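Local structure of putative major capsid protein (Cafeteriavirus-dependent mavirus, 6G44) at residues L321-M326 with Y468-F473; K362-V367 with S447-V452. The protein probably assembles, as a trimer of double jelly-roll subunits, into the protein shell of the virophage mavirus. All blocks are in the same frame, centred on the assembly; numbering follows the deposited sequence.

Along the chain, segment 321-326 comes first, on strand 319-328, followed by the turn segment 362-367, then 447-452 and finally 468-473. Interaction 2 closes a loop of 79 residues, more than a quarter of it helical, and lies nested inside the 141-residue loop closed by interaction 1. The two are joined directly, because strands 319-328 and 448-457 are neighbours in one four-stranded antiparallel sheet, and the N of Met326 probably bonds to the O of Met450. Interaction 2 pairs the two inner strands of that sheet, 355-363 and 448-457, through backbone hydrogen bonds, whereas interaction 1 packs the sheet against strand 464-482 of the facing one. Their centres are about 13 Å apart.

Interaction 1 (L321-M326 with Y468-F473); sequences LTTHSM and YKLEVF
Leu321 and Leu470 meet flank to flank, the CB atoms of both and CD1 of Leu321 pressed together, with Leu321 CD1 3.9 Å from Leu470 CB. With its CG anti to the carbonyl carbon (chi1 -77°), Leu321 reaches along the opposing backbone and lays CD1 3.7 Å from Tyr468 O. In Leu470, CG stands anti to the backbone N (chi1 167°), which brings CD2 to 3.5 Å from Leu321 O. The same CD2 touches Thr323 CG2 at 3.8 Å, the two side chains crossing at about a right angle. Thr323 CG2 thus touches two methyl groups, for Val472 CG2 also lies 3.8 Å from it.

This is sheet-on-sheet packing across the interior of a jelly roll in the C-terminal half of the capsid protein, strand 319-328 of one sheet facing strand 464-482 of the other. Val337 and Val339 of strand 334-341 extend the apolar layer beside Leu470, and Phe456 flanks Leu321.

The rotation of Thr323 is set by its hydroxyl, held between backbone N and carbonyl carbon. OG1 donates to His324 O at 2.8 Å, from above the carbonyl plane, and receives the N-H of Val452 in the adjacent strand, so the buried oxygen is satisfied while the methyl faces the core. Past the break in the strand, Met326 turns inward again. A bend at chi3 (-74°) tips its CE obliquely onto Val472, 4.0 Å from CG1, with SD against CB of the same valine.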
# COMPACT_ATOMS: atom_id res chain seq x y z
N LEU C 321 -21.40 20.11 23.73
CA LEU C 321 -20.46 21.04 24.35
C LEU C 321 -20.24 22.16 23.35
O LEU C 321 -20.14 21.93 22.14
CB LEU C 321 -19.14 20.37 24.70
CG LEU C 321 -19.08 19.47 25.94
CD1 LEU C 321 -17.77 18.69 26.03
CD2 LEU C 321 -19.26 20.34 27.19
N THR C 322 -20.15 23.39 23.87
CA THR C 322 -19.89 24.56 23.06
C THR C 322 -18.77 25.38 23.69
O THR C 322 -18.87 25.78 24.86
CB THR C 322 -21.14 25.45 22.93
OG1 THR C 322 -22.25 24.67 22.44
CG2 THR C 322 -20.90 26.60 21.98
N THR C 323 -17.72 25.68 22.91
CA THR C 323 -16.63 26.51 23.43
C THR C 323 -17.15 27.90 23.76
O THR C 323 -18.15 28.35 23.22
CB THR C 323 -15.47 26.69 22.42
OG1 THR C 323 -15.92 27.43 21.28
CG2 THR C 323 -14.88 25.34 21.99
N HIS C 324 -16.43 28.58 24.63
CA HIS C 324 -16.57 30.02 24.73
C HIS C 324 -16.07 30.62 23.41
O HIS C 324 -15.44 29.92 22.58
CB HIS C 324 -15.75 30.54 25.91
CG HIS C 324 -16.20 29.99 27.23
ND1 HIS C 324 -17.50 30.09 27.67
CD2 HIS C 324 -15.53 29.30 28.18
CE1 HIS C 324 -17.61 29.51 28.85
NE2 HIS C 324 -16.43 29.02 29.19
N SER C 325 -16.35 31.89 23.16
CA SER C 325 -15.85 32.55 21.96
C SER C 325 -14.34 32.57 22.01
O SER C 325 -13.75 32.88 23.05
CB SER C 325 -16.43 33.98 21.82
OG SER C 325 -16.01 34.58 20.61
N MET C 326 -13.71 32.17 20.91
CA MET C 326 -12.26 32.13 20.78
C MET C 326 -11.82 33.27 19.87
O MET C 326 -12.17 33.31 18.67
CB MET C 326 -11.82 30.78 20.18
CG MET C 326 -12.18 29.61 21.07
SD MET C 326 -11.85 28.01 20.29
CE MET C 326 -13.17 27.87 19.10
N TYR C 468 -15.83 14.72 29.89
CA TYR C 468 -15.31 14.86 28.51
C TYR C 468 -14.97 16.30 28.24
O TYR C 468 -15.65 17.22 28.72
CB TYR C 468 -16.32 14.34 27.45
CG TYR C 468 -16.31 12.82 27.41
CD1 TYR C 468 -16.96 12.09 28.39
CD2 TYR C 468 -15.55 12.12 26.47
CE1 TYR C 468 -16.89 10.71 28.42
CE2 TYR C 468 -15.48 10.74 26.48
CZ TYR C 468 -16.15 10.05 27.47
OH TYR C 468 -16.04 8.70 27.47
N LYS C 469 -13.90 16.50 27.47
CA LYS C 469 -13.38 17.82 27.14
C LYS C 469 -13.38 18.03 25.63
O LYS C 469 -12.71 17.31 24.90
CB LYS C 469 -11.99 18.00 27.70
CG LYS C 469 -11.37 19.35 27.44
CD LYS C 469 -9.92 19.42 27.90
CE LYS C 469 -9.81 19.56 29.40
NZ LYS C 469 -8.42 19.88 29.82
N LEU C 470 -14.12 19.04 25.18
CA LEU C 470 -14.07 19.53 23.79
C LEU C 470 -12.83 20.40 23.66
O LEU C 470 -12.64 21.33 24.44
CB LEU C 470 -15.33 20.32 23.45
CG LEU C 470 -15.32 21.16 22.17
CD1 LEU C 470 -15.04 20.32 20.92
CD2 LEU C 470 -16.60 21.95 21.98
N GLU C 471 -11.97 20.10 22.68
CA GLU C 471 -10.78 20.88 22.41
C GLU C 471 -10.80 21.29 20.95
O GLU C 471 -11.13 20.46 20.07
CB GLU C 471 -9.51 20.09 22.68
CG GLU C 471 -9.28 19.76 24.16
CD GLU C 471 -7.98 18.98 24.36
OE1 GLU C 471 -7.92 17.84 23.85
OE2 GLU C 471 -7.02 19.50 25.01
N VAL C 472 -10.45 22.54 20.68
CA VAL C 472 -10.31 23.08 19.33
C VAL C 472 -8.88 23.55 19.20
O VAL C 472 -8.42 24.41 19.96
CB VAL C 472 -11.30 24.23 19.05
CG1 VAL C 472 -11.12 24.75 17.62
CG2 VAL C 472 -12.71 23.74 19.32
N PHE C 473 -8.16 22.93 18.26
CA PHE C 473 -6.77 23.29 18.00
C PHE C 473 -6.67 24.07 16.71
O PHE C 473 -7.46 23.85 15.80
CB PHE C 473 -5.91 22.05 17.84
CG PHE C 473 -5.84 21.21 19.07
CD1 PHE C 473 -6.77 20.20 19.27
CD2 PHE C 473 -4.86 21.42 20.03
CE1 PHE C 473 -6.72 19.40 20.40
CE2 PHE C 473 -4.83 20.63 21.18
CZ PHE C 473 -5.75 19.62 21.35

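Interaction 2 (K362-V367 with S447-V452); sequences KVDSDV and SINMQV
Four hydrogen bonds join the two segments, and the fourth uses a side chain where the backbone has turned away. Lys362 and Gln451 form a hydrogen-bonded antiparallel pair: Lys362 N gives a nearly straight bond to Gln451 O (2.9 Å, 176° at the hydrogen), and Gln451 N returns one to a lone pair of Lys362 O at 3.0 Å. Next comes the non-hydrogen-bonded pair Val363 and Met450, followed by Asp364 N donating to Asn449 O at 2.8 Å, in the carbonyl plane. Beyond this point Asp364 OD1 accepts Asn449 N at 2.9 Å, nearly along the carboxylate C-O axis. With CG anti to the carbonyl carbon (chi1 -60°), the carboxylate swings across Ile448 at about a right angle, setting OD2 3.7 Å from Ile448 CG2.

On the buried face, Val363 CG2 meets Met450 CE at 4.0 Å, the methionine chain bending at chi3 to reach it; Leu433 and Leu435 also pack on Val363. On the other face the long alkyl chain of Lys362 lies obliquely against Gln451. It then bends at chi4 (-60°), so that NZ bonds Asp364 O at 2.8 Å from above the carbonyl plane. Gln451 NE2 is held by Thr323 O in the strand on its far side.

What places Asp364 is the reversal from Val363 to Asp366, in which Val363 and Asp366 exchange backbone hydrogen bonds in both directions. This is a two-residue beta hairpin closed by a type II' turn, linking strands 355-363 and 366-369 at the edge of a four-stranded sheet in the C-terminal half of this double jelly-roll protein.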
# COMPACT_ATOMS: atom_id res chain seq x y z
N LYS C 362 -19.45 28.88 14.41
CA LYS C 362 -19.74 30.33 14.25
C LYS C 362 -18.41 31.01 13.97
O LYS C 362 -17.45 30.77 14.69
CB LYS C 362 -20.35 30.88 15.52
CG LYS C 362 -20.41 32.40 15.60
CD LYS C 362 -21.15 32.82 16.87
CE LYS C 362 -21.29 34.33 16.98
NZ LYS C 362 -19.97 35.03 17.00
N VAL C 363 -18.34 31.83 12.93
CA VAL C 363 -17.18 32.70 12.70
C VAL C 363 -17.73 34.11 12.54
O VAL C 363 -18.47 34.36 11.60
CB VAL C 363 -16.33 32.32 11.48
CG1 VAL C 363 -15.18 33.31 11.27
CG2 VAL C 363 -15.78 30.90 11.62
N ASP C 364 -17.34 35.01 13.45
CA ASP C 364 -17.86 36.39 13.45
C ASP C 364 -19.40 36.33 13.47
O ASP C 364 -19.95 35.62 14.31
CB ASP C 364 -17.23 37.18 12.28
CG ASP C 364 -15.71 37.26 12.37
OD1 ASP C 364 -15.16 37.07 13.47
OD2 ASP C 364 -15.06 37.54 11.33
N SER C 365 -20.11 37.01 12.55
CA SER C 365 -21.58 37.02 12.53
C SER C 365 -22.20 35.80 11.86
O SER C 365 -23.42 35.68 11.82
CB SER C 365 -22.09 38.27 11.80
OG SER C 365 -21.61 39.45 12.42
N ASP C 366 -21.37 34.91 11.32
CA ASP C 366 -21.84 33.77 10.53
C ASP C 366 -21.99 32.55 11.45
O ASP C 366 -20.99 32.03 11.94
CB ASP C 366 -20.81 33.50 9.44
CG ASP C 366 -21.36 32.73 8.28
OD1 ASP C 366 -22.31 31.93 8.44
OD2 ASP C 366 -20.83 32.93 7.17
N VAL C 367 -23.22 32.10 11.65
CA VAL C 367 -23.55 31.09 12.67
C VAL C 367 -24.10 29.80 12.06
O VAL C 367 -24.61 29.78 10.95
CB VAL C 367 -24.57 31.63 13.69
CG1 VAL C 367 -24.03 32.90 14.35
CG2 VAL C 367 -25.92 31.92 13.05
N SER C 447 -8.55 39.75 12.27
CA SER C 447 -9.01 39.21 13.53
C SER C 447 -10.38 38.55 13.33
O SER C 447 -11.24 39.08 12.61
CB SER C 447 -9.11 40.31 14.60
OG SER C 447 -7.84 40.89 14.85
N ILE C 448 -10.57 37.38 13.94
CA ILE C 448 -11.84 36.66 13.89
C ILE C 448 -12.20 36.14 15.27
O ILE C 448 -11.35 35.99 16.15
CB ILE C 448 -11.83 35.48 12.88
CG1 ILE C 448 -10.72 34.46 13.22
CG2 ILE C 448 -11.70 36.03 11.47
CD1 ILE C 448 -10.81 33.18 12.40
N ASN C 449 -13.49 35.88 15.45
CA ASN C 449 -13.98 35.18 16.64
C ASN C 449 -14.69 33.91 16.19
O ASN C 449 -15.47 33.95 15.26
CB ASN C 449 -14.94 36.06 17.43
CG ASN C 449 -14.30 37.36 17.90
OD1 ASN C 449 -13.25 37.34 18.54
ND2 ASN C 449 -14.91 38.48 17.58
N MET C 450 -14.35 32.79 16.82
CA MET C 450 -14.94 31.49 16.50
C MET C 450 -15.56 30.85 17.74
O MET C 450 -15.00 30.91 18.83
CB MET C 450 -13.87 30.56 15.91
CG MET C 450 -14.39 29.18 15.51
SD MET C 450 -13.12 28.02 14.92
CE MET C 450 -13.04 28.56 13.25
N GLN C 451 -16.67 30.14 17.54
CA GLN C 451 -17.25 29.29 18.55
C GLN C 451 -17.57 27.95 17.87
O GLN C 451 -18.02 27.93 16.73
CB GLN C 451 -18.53 29.95 19.08
CG GLN C 451 -19.17 29.27 20.28
CD GLN C 451 -20.14 30.19 21.00
OE1 GLN C 451 -21.01 30.79 20.38
NE2 GLN C 451 -19.99 30.32 22.31
N VAL C 452 -17.31 26.87 18.60
CA VAL C 452 -17.54 25.50 18.10
C VAL C 452 -18.49 24.76 19.03
O VAL C 452 -18.22 24.67 20.22
CB VAL C 452 -16.20 24.74 17.99
CG1 VAL C 452 -16.41 23.28 17.63
CG2 VAL C 452 -15.31 25.43 16.95